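389aa long hypothetical nucleolar protein (Pyrococcus horikoshii, PDB 5ZVE) methylates C5 of cytosine 72 in several tRNAs, using S-adenosyl-L-methionine as the methyl donor. Local coordinates at residues Val90-Lys95 with Val112-Lys117; Asp129-Leu134 with Lys284-Arg289. One frame throughout, in Å; residues are numbered along the deposited sequence.

Contact 1 of 2, residues Val90-Lys95 with Val112-Lys117; sequences VVVANK and VLKADK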
ATOM      1  N   VAL A  90       5.742 -14.144 -27.877  1.00 21.88           N
ATOM      2  CA  VAL A  90       5.719 -13.158 -26.804  1.00 21.16           C
ATOM      3  C   VAL A  90       4.552 -12.181 -26.943  1.00 20.76           C
ATOM      4  O   VAL A  90       4.308 -11.639 -28.022  1.00 23.00           O
ATOM      5  CB  VAL A  90       7.047 -12.362 -26.756  1.00 21.66           C
ATOM      6  CG1 VAL A  90       6.935 -11.143 -25.839  1.00 16.77           C
ATOM      7  CG2 VAL A  90       8.197 -13.267 -26.331  1.00 18.86           C
ATOM      8  N   VAL A  91       3.826 -11.980 -25.844  1.00 15.71           N
ATOM      9  CA  VAL A  91       2.931 -10.837 -25.717  1.00 18.24           C
ATOM     10  C   VAL A  91       3.567  -9.830 -24.765  1.00 20.25           C
ATOM     11  O   VAL A  91       3.961 -10.179 -23.653  1.00 21.89           O
ATOM     12  CB  VAL A  91       1.535 -11.227 -25.189  1.00 21.26           C
ATOM     13  CG1 VAL A  91       0.669  -9.986 -25.039  1.00 21.21           C
ATOM     14  CG2 VAL A  91       0.868 -12.226 -26.116  1.00 20.38           C
ATOM     15  N   VAL A  92       3.686  -8.584 -25.210  1.00 23.06           N
ATOM     16  CA  VAL A  92       4.243  -7.535 -24.369  1.00 18.25           C
ATOM     17  C   VAL A  92       3.118  -6.731 -23.734  1.00 22.07           C
ATOM     18  O   VAL A  92       2.328  -6.096 -24.432  1.00 21.38           O
ATOM     19  CB  VAL A  92       5.166  -6.595 -25.161  1.00 22.82           C
ATOM     20  CG1 VAL A  92       5.863  -5.624 -24.217  1.00 22.28           C
ATOM     21  CG2 VAL A  92       6.190  -7.394 -25.953  1.00 17.10           C
ATOM     22  N   ALA A  93       3.044  -6.772 -22.406  1.00 20.33           N
ATOM     23  CA  ALA A  93       2.056  -6.003 -21.661  1.00 23.31           C
ATOM     24  C   ALA A  93       2.668  -4.679 -21.252  1.00 23.41           C
ATOM     25  O   ALA A  93       3.867  -4.608 -21.000  1.00 23.15           O
ATOM     26  CB  ALA A  93       1.580  -6.778 -20.435  1.00 18.57           C
ATOM     27  N   ASN A  94       1.864  -3.624 -21.199  1.00 26.08           N
ATOM     28  CA  ASN A  94       2.380  -2.358 -20.704  1.00 26.43           C
ATOM     29  C   ASN A  94       2.678  -2.458 -19.211  1.00 26.71           C
ATOM     30  O   ASN A  94       2.288  -3.426 -18.556  1.00 26.90           O
ATOM     31  CB  ASN A  94       1.418  -1.196 -21.012  1.00 28.44           C
ATOM     32  CG  ASN A  94       0.105  -1.263 -20.236  1.00 27.82           C
ATOM     33  OD1 ASN A  94       0.080  -1.451 -19.018  1.00 29.95           O
ATOM     34  ND2 ASN A  94      -0.998  -1.079 -20.950  1.00 30.13           N
ATOM     35  N   LYS A  95       3.378  -1.454 -18.696  1.00 28.17           N
ATOM     36  CA  LYS A  95       3.898  -1.449 -17.334  1.00 33.38           C
ATOM     37  C   LYS A  95       2.840  -1.809 -16.287  1.00 29.72           C
ATOM     38  O   LYS A  95       3.104  -2.565 -15.352  1.00 30.01           O
ATOM     39  CB  LYS A  95       4.497  -0.070 -17.028  1.00 32.04           C
ATOM     40  CG  LYS A  95       4.948   0.128 -15.601  1.00 43.77           C
ATOM     41  CD  LYS A  95       5.776   1.402 -15.460  1.00 45.34           C
ATOM     42  CE  LYS A  95       4.925   2.573 -15.005  1.00 48.16           C
ATOM     43  NZ  LYS A  95       4.268   2.291 -13.694  1.00 56.11           N
ATOM     44  N   VAL A 112      -2.335  -4.580 -23.554  1.00 25.69           N
ATOM     45  CA  VAL A 112      -1.377  -5.124 -24.512  1.00 27.95           C
ATOM     46  C   VAL A 112      -0.644  -4.018 -25.268  1.00 29.16           C
ATOM     47  O   VAL A 112      -1.267  -3.176 -25.916  1.00 29.34           O
ATOM     48  CB  VAL A 112      -2.065  -6.057 -25.529  1.00 26.69           C
ATOM     49  CG1 VAL A 112      -1.082  -6.496 -26.607  1.00 26.32           C
ATOM     50  CG2 VAL A 112      -2.668  -7.260 -24.821  1.00 25.18           C
ATOM     51  N   LEU A 113       0.682  -4.040 -25.197  1.00 25.78           N
ATOM     52  CA  LEU A 113       1.511  -3.047 -25.868  1.00 29.92           C
ATOM     53  C   LEU A 113       1.814  -3.470 -27.304  1.00 29.64           C
ATOM     54  O   LEU A 113       1.617  -2.704 -28.248  1.00 29.64           O
ATOM     55  CB  LEU A 113       2.811  -2.835 -25.083  1.00 27.59           C
ATOM     56  CG  LEU A 113       3.834  -1.816 -25.589  1.00 31.15           C
ATOM     57  CD1 LEU A 113       3.264  -0.408 -25.518  1.00 30.81           C
ATOM     58  CD2 LEU A 113       5.122  -1.918 -24.783  1.00 26.89           C
ATOM     59  N   LYS A 114       2.276  -4.705 -27.456  1.00 29.31           N
ATOM     60  CA  LYS A 114       2.570  -5.283 -28.761  1.00 25.84           C
ATOM     61  C   LYS A 114       2.749  -6.787 -28.591  1.00 24.63           C
ATOM     62  O   LYS A 114       2.829  -7.275 -27.463  1.00 24.76           O
ATOM     63  CB  LYS A 114       3.816  -4.643 -29.373  1.00 27.73           C
ATOM     64  CG  LYS A 114       5.059  -4.756 -28.505  1.00 29.59           C
ATOM     65  CD  LYS A 114       6.200  -3.913 -29.048  1.00 24.46           C
ATOM     66  CE  LYS A 114       7.440  -4.068 -28.192  1.00 23.06           C
ATOM     67  NZ  LYS A 114       8.546  -3.162 -28.617  1.00 32.73           N
ATOM     68  N   ALA A 115       2.800  -7.522 -29.696  1.00 21.59           N
ATOM     69  CA  ALA A 115       2.850  -8.976 -29.616  1.00 24.39           C
ATOM     70  C   ALA A 115       3.415  -9.619 -30.875  1.00 27.12           C
ATOM     71  O   ALA A 115       3.537  -8.974 -31.919  1.00 26.87           O
ATOM     72  CB  ALA A 115       1.461  -9.526 -29.332  1.00 21.75           C
ATOM     73  N   ASP A 116       3.762 -10.897 -30.753  1.00 25.70           N
ATOM     74  CA  ASP A 116       4.222 -11.702 -31.877  1.00 25.16           C
ATOM     75  C   ASP A 116       3.067 -11.881 -32.857  1.00 27.90           C
ATOM     76  O   ASP A 116       1.953 -12.210 -32.455  1.00 21.18           O
ATOM     77  CB  ASP A 116       4.749 -13.054 -31.377  1.00 20.79           C
ATOM     78  CG  ASP A 116       5.395 -13.887 -32.471  1.00 24.30           C
ATOM     79  OD1 ASP A 116       4.741 -14.167 -33.499  1.00 27.01           O
ATOM     80  OD2 ASP A 116       6.571 -14.269 -32.300  1.00 23.19           O
ATOM     81  N   LYS A 117       3.340 -11.676 -34.144  1.00 26.67           N
ATOM     82  CA  LYS A 117       2.287 -11.655 -35.154  1.00 23.56           C
ATOM     83  C   LYS A 117       1.715 -13.035 -35.487  1.00 27.94           C
ATOM     84  O   LYS A 117       0.653 -13.134 -36.099  1.00 30.25           O
ATOM     85  CB  LYS A 117       2.809 -10.992 -36.435  1.00 27.64           C
ATOM     86  CG  LYS A 117       3.537  -9.673 -36.205  1.00 25.49           C
ATOM     87  CD  LYS A 117       3.151  -8.653 -37.258  1.00 25.60           C
ATOM     88  CE  LYS A 117       3.638  -7.255 -36.895  1.00 29.08           C
ATOM     89  NZ  LYS A 117       5.124  -7.158 -36.813  1.00 26.53           N
TER
HETATM   90  O   HOH W   1       7.460 -13.930 -29.761  1.00 18.30           O
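Val92 meets both Leu113 and Lys114 across an antiparallel strand pair of the PUA domain, the axes of 90-93 and 112-115 running at 155° to each other. The register slips by one residue between Val92 and Ala93, and two residues opposite one define a classic beta bulge. Among the backbone bonds, Val92 N donates to Lys114 O at 2.7 Å. Val92 O is gripped twice, by Leu113 N at 2.7 Å and weakly by Lys114 N at 3.3 Å. Toward the other end Asp116 N reaches Val90 O at 2.9 Å. A single water bridges Val90 N, from which it accepts, to Asp116 OD2, to which it donates, while OD1 of the same carboxylate accepts from Asn118 N.

The apolar contacts fall on both faces. With CG1 of Val92 anti to its backbone N (chi1 -173°), this methyl lies 3.8 Å from CD2 of Leu113, the two side chains pointing the same way. Lys114 CG lies 3.8 Å from Val92 CB, the aliphatic root of the lysine running alongside the valine. On the reverse face Val91 CG2 touches Ala115 CB at 4.2 Å, and Val91 CG1 comes equally near Val112 CG1.

Strand 112-115 is outermost in its sheet within the chain; strand 90-93 is bonded on its other side to 124-128, and Met147 of helix 144-147 packs on Val91 and Val112.

Contact 2 of 2, residues Asp129-Leu134 with Lys284-Arg289; sequences DPKGLL and KLWEER
Leu133 and Leu285 have their CA atoms 8.1 Å apart where two loops without regular secondary structure meet: a type I beta turn from Asp129 to Gly132 on the PUA side and 284-289 on the methyltransferase side. Asp129 also forms an Asx turn, its OD1 accepting from Lys131 N; Leu133 N reaches the same oxygen from the opposite face of the carboxylate plane. With OD1 held by these two bonds, OD2 is presented to Trp286. The indole NE1 donates to the syn lone pair of Asp129 OD2 at 2.6 Å, with an N-H...O angle of 157°. The acceptor sits 4° from the ring plane, and carboxylate and indole are nearly coplanar.

Lys131 slides past Trp286 in the opposite direction. Its extended chain puts CD 3.5 Å from the centroid of the five-membered ring, a CH-pi contact over the face, while NZ makes an off-centre cation-pi contact at 4.4 Å from that centroid. An alanine here removes the indole, which would probably leave Asp129 OD2 without its mate, free the Lys131 chain to turn, and open a gap between the loops. Arg30 has a further cation-pi contact with this tryptophan. Beside the indole, the two leucine side chains cross at about a right angle, Leu133 CD2 lying 3.6 Å from Leu285 CG.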
ATOM      1  N   ASP A 129       6.822  -7.772 -19.609  1.00 20.42           N
ATOM      2  CA  ASP A 129       6.657  -6.334 -19.460  1.00 19.51           C
ATOM      3  C   ASP A 129       7.530  -5.637 -20.509  1.00 22.94           C
ATOM      4  O   ASP A 129       8.286  -6.320 -21.210  1.00 16.98           O
ATOM      5  CB  ASP A 129       6.979  -5.913 -18.011  1.00 23.78           C
ATOM      6  CG  ASP A 129       8.470  -5.761 -17.724  1.00 23.67           C
ATOM      7  OD1 ASP A 129       9.333  -6.175 -18.527  1.00 22.29           O
ATOM      8  OD2 ASP A 129       8.772  -5.231 -16.634  1.00 26.72           O
ATOM      9  N   PRO A 130       7.433  -4.292 -20.635  1.00 21.19           N
ATOM     10  CA  PRO A 130       8.182  -3.647 -21.724  1.00 21.71           C
ATOM     11  C   PRO A 130       9.704  -3.803 -21.630  1.00 20.39           C
ATOM     12  O   PRO A 130      10.393  -3.535 -22.608  1.00 20.36           O
ATOM     13  CB  PRO A 130       7.788  -2.172 -21.590  1.00 21.50           C
ATOM     14  CG  PRO A 130       6.456  -2.197 -20.933  1.00 22.29           C
ATOM     15  CD  PRO A 130       6.525  -3.337 -19.966  1.00 19.20           C
ATOM     16  N   LYS A 131      10.210  -4.254 -20.487  1.00 23.51           N
ATOM     17  CA  LYS A 131      11.646  -4.428 -20.301  1.00 21.17           C
ATOM     18  C   LYS A 131      12.065  -5.897 -20.278  1.00 24.69           C
ATOM     19  O   LYS A 131      13.168  -6.223 -19.840  1.00 26.87           O
ATOM     20  CB  LYS A 131      12.096  -3.747 -19.009  1.00 26.31           C
ATOM     21  CG  LYS A 131      11.917  -2.245 -19.009  1.00 22.91           C
ATOM     22  CD  LYS A 131      12.406  -1.637 -17.699  1.00 28.53           C
ATOM     23  CE  LYS A 131      12.135  -0.145 -17.655  1.00 29.88           C
ATOM     24  NZ  LYS A 131      12.645   0.491 -16.410  1.00 38.44           N
ATOM     25  N   GLY A 132      11.186  -6.786 -20.732  1.00 17.45           N
ATOM     26  CA  GLY A 132      11.554  -8.182 -20.884  1.00 21.92           C
ATOM     27  C   GLY A 132      11.369  -9.061 -19.659  1.00 23.07           C
ATOM     28  O   GLY A 132      11.743 -10.237 -19.677  1.00 21.66           O
ATOM     29  N   LEU A 133      10.797  -8.503 -18.596  1.00 18.47           N
ATOM     30  CA  LEU A 133      10.515  -9.289 -17.399  1.00 18.25           C
ATOM     31  C   LEU A 133       9.373 -10.267 -17.671  1.00 20.88           C
ATOM     32  O   LEU A 133       8.272  -9.862 -18.045  1.00 20.63           O
ATOM     33  CB  LEU A 133      10.174  -8.376 -16.217  1.00 16.97           C
ATOM     34  CG  LEU A 133       9.929  -9.073 -14.875  1.00 23.37           C
ATOM     35  CD1 LEU A 133      11.184  -9.786 -14.385  1.00 21.45           C
ATOM     36  CD2 LEU A 133       9.437  -8.080 -13.841  1.00 22.14           C
ATOM     37  N   LEU A 134       9.640 -11.555 -17.495  1.00 22.34           N
ATOM     38  CA  LEU A 134       8.604 -12.568 -17.675  1.00 20.82           C
ATOM     39  C   LEU A 134       7.662 -12.557 -16.474  1.00 21.68           C
ATOM     40  O   LEU A 134       8.068 -12.868 -15.352  1.00 19.43           O
ATOM     41  CB  LEU A 134       9.226 -13.950 -17.862  1.00 19.47           C
ATOM     42  CG  LEU A 134       8.249 -15.122 -17.997  1.00 25.10           C
ATOM     43  CD1 LEU A 134       7.402 -14.974 -19.255  1.00 22.76           C
ATOM     44  CD2 LEU A 134       9.003 -16.440 -18.006  1.00 19.70           C
ATOM     45  N   LYS A 284       7.820  -4.676  -6.656  1.00 19.37           N
ATOM     46  CA  LYS A 284       8.636  -3.647  -7.276  1.00 27.29           C
ATOM     47  C   LYS A 284       9.339  -4.224  -8.502  1.00 27.89           C
ATOM     48  O   LYS A 284      10.458  -4.729  -8.406  1.00 28.50           O
ATOM     49  CB  LYS A 284       9.650  -3.091  -6.274  1.00 26.07           C
ATOM     50  CG  LYS A 284      10.407  -1.871  -6.756  1.00 29.36           C
ATOM     51  CD  LYS A 284       9.497  -0.667  -6.926  1.00 23.98           C
ATOM     52  CE  LYS A 284       9.015  -0.157  -5.579  1.00 29.95           C
ATOM     53  NZ  LYS A 284       8.341   1.167  -5.698  1.00 27.72           N
ATOM     54  N   LEU A 285       8.659  -4.176  -9.646  1.00 24.15           N
ATOM     55  CA  LEU A 285       9.212  -4.685 -10.897  1.00 25.93           C
ATOM     56  C   LEU A 285      10.436  -3.865 -11.311  1.00 28.41           C
ATOM     57  O   LEU A 285      11.496  -4.423 -11.589  1.00 29.47           O
ATOM     58  CB  LEU A 285       8.154  -4.676 -12.005  1.00 23.55           C
ATOM     59  CG  LEU A 285       7.180  -5.862 -12.067  1.00 20.31           C
ATOM     60  CD1 LEU A 285       6.293  -5.943 -10.834  1.00 27.61           C
ATOM     61  CD2 LEU A 285       6.332  -5.807 -13.330  1.00 22.98           C
ATOM     62  N   TRP A 286      10.280  -2.544 -11.360  1.00 22.49           N
ATOM     63  CA  TRP A 286      11.395  -1.644 -11.638  1.00 23.72           C
ATOM     64  C   TRP A 286      11.268  -0.393 -10.789  1.00 26.76           C
ATOM     65  O   TRP A 286      10.273   0.324 -10.881  1.00 30.52           O
ATOM     66  CB  TRP A 286      11.455  -1.262 -13.121  1.00 25.62           C
ATOM     67  CG  TRP A 286      11.471  -2.442 -14.043  1.00 24.15           C
ATOM     68  CD1 TRP A 286      10.409  -2.968 -14.709  1.00 20.28           C
ATOM     69  CD2 TRP A 286      12.603  -3.248 -14.385  1.00 21.93           C
ATOM     70  NE1 TRP A 286      10.807  -4.049 -15.454  1.00 23.68           N
ATOM     71  CE2 TRP A 286      12.148  -4.246 -15.270  1.00 24.47           C
ATOM     72  CE3 TRP A 286      13.953  -3.224 -14.032  1.00 26.49           C
ATOM     73  CZ2 TRP A 286      13.000  -5.212 -15.809  1.00 23.51           C
ATOM     74  CZ3 TRP A 286      14.796  -4.184 -14.566  1.00 29.53           C
ATOM     75  CH2 TRP A 286      14.318  -5.164 -15.447  1.00 25.00           C
ATOM     76  N   GLU A 287      12.276  -0.133  -9.965  1.00 23.61           N
ATOM     77  CA  GLU A 287      12.275   1.050  -9.114  1.00 29.66           C
ATOM     78  C   GLU A 287      12.737   2.262  -9.915  1.00 33.28           C
ATOM     79  O   GLU A 287      13.853   2.277 -10.425  1.00 33.33           O
ATOM     80  CB  GLU A 287      13.174   0.845  -7.896  1.00 26.55           C
ATOM     81  CG  GLU A 287      13.219   2.039  -6.949  1.00 26.32           C
ATOM     82  CD  GLU A 287      11.869   2.352  -6.330  1.00 29.61           C
ATOM     83  OE1 GLU A 287      11.231   3.339  -6.754  1.00 26.57           O
ATOM     84  OE2 GLU A 287      11.445   1.610  -5.414  1.00 27.63           O
ATOM     85  N   GLU A 288      11.876   3.269 -10.037  1.00 34.15           N
ATOM     86  CA  GLU A 288      12.206   4.456 -10.825  1.00 40.33           C
ATOM     87  C   GLU A 288      12.727   5.613  -9.978  1.00 40.42           C
ATOM     88  O   GLU A 288      13.515   6.432 -10.455  1.00 45.54           O
ATOM     89  CB  GLU A 288      10.983   4.921 -11.619  1.00 40.85           C
ATOM     90  CG  GLU A 288      10.384   3.858 -12.532  1.00 45.96           C
ATOM     91  CD  GLU A 288       9.028   3.383 -12.047  1.00 47.24           C
ATOM     92  OE1 GLU A 288       8.742   3.547 -10.841  1.00 53.70           O
ATOM     93  OE2 GLU A 288       8.249   2.846 -12.865  1.00 48.60           O
ATOM     94  N   ARG A 289      12.290   5.682  -8.725  1.00 35.97           N
ATOM     95  CA  ARG A 289      12.693   6.780  -7.855  1.00 37.28           C
ATOM     96  C   ARG A 289      14.068   6.524  -7.262  1.00 37.55           C
ATOM     97  O   ARG A 289      14.447   5.378  -7.019  1.00 37.83           O
ATOM     98  CB  ARG A 289      11.660   7.007  -6.747  1.00 32.83           C
ATOM     99  CG  ARG A 289      10.472   7.839  -7.211  1.00 36.43           C
ATOM    100  CD  ARG A 289       9.326   7.772  -6.234  1.00 40.15           C
ATOM    101  NE  ARG A 289       8.107   8.362  -6.781  1.00 48.82           N
ATOM    102  CZ  ARG A 289       6.912   8.277  -6.202  1.00 52.70           C
ATOM    103  NH1 ARG A 289       6.768   7.617  -5.059  1.00 41.07           N
ATOM    104  NH2 ARG A 289       5.855   8.843  -6.770  1.00 61.09           N
TER

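Overall arrangement
The two contacts have centres about 14 Å apart and follow in series along the chain. Contact 1 lies wholly in the PUA domain, on the outer strand pair of its sheet, whereas contact 2 joins a PUA turn to the methyltransferase domain. They adjoin directly: Pro130 CD packs 3.1 Å from Ala93 O, and Val92 CG1 lies 3.9 Å from Asp129 O, which sets the turn of contact 2 against the strand of contact 1. Lys95 CD also comes 3.9 Å from Glu288 OE2, a packing contact that reaches from 90-95 to 284-289. Both contacts lie away from the S-adenosyl-L-homocysteine pocket and from Cys323, the predicted nucleophile.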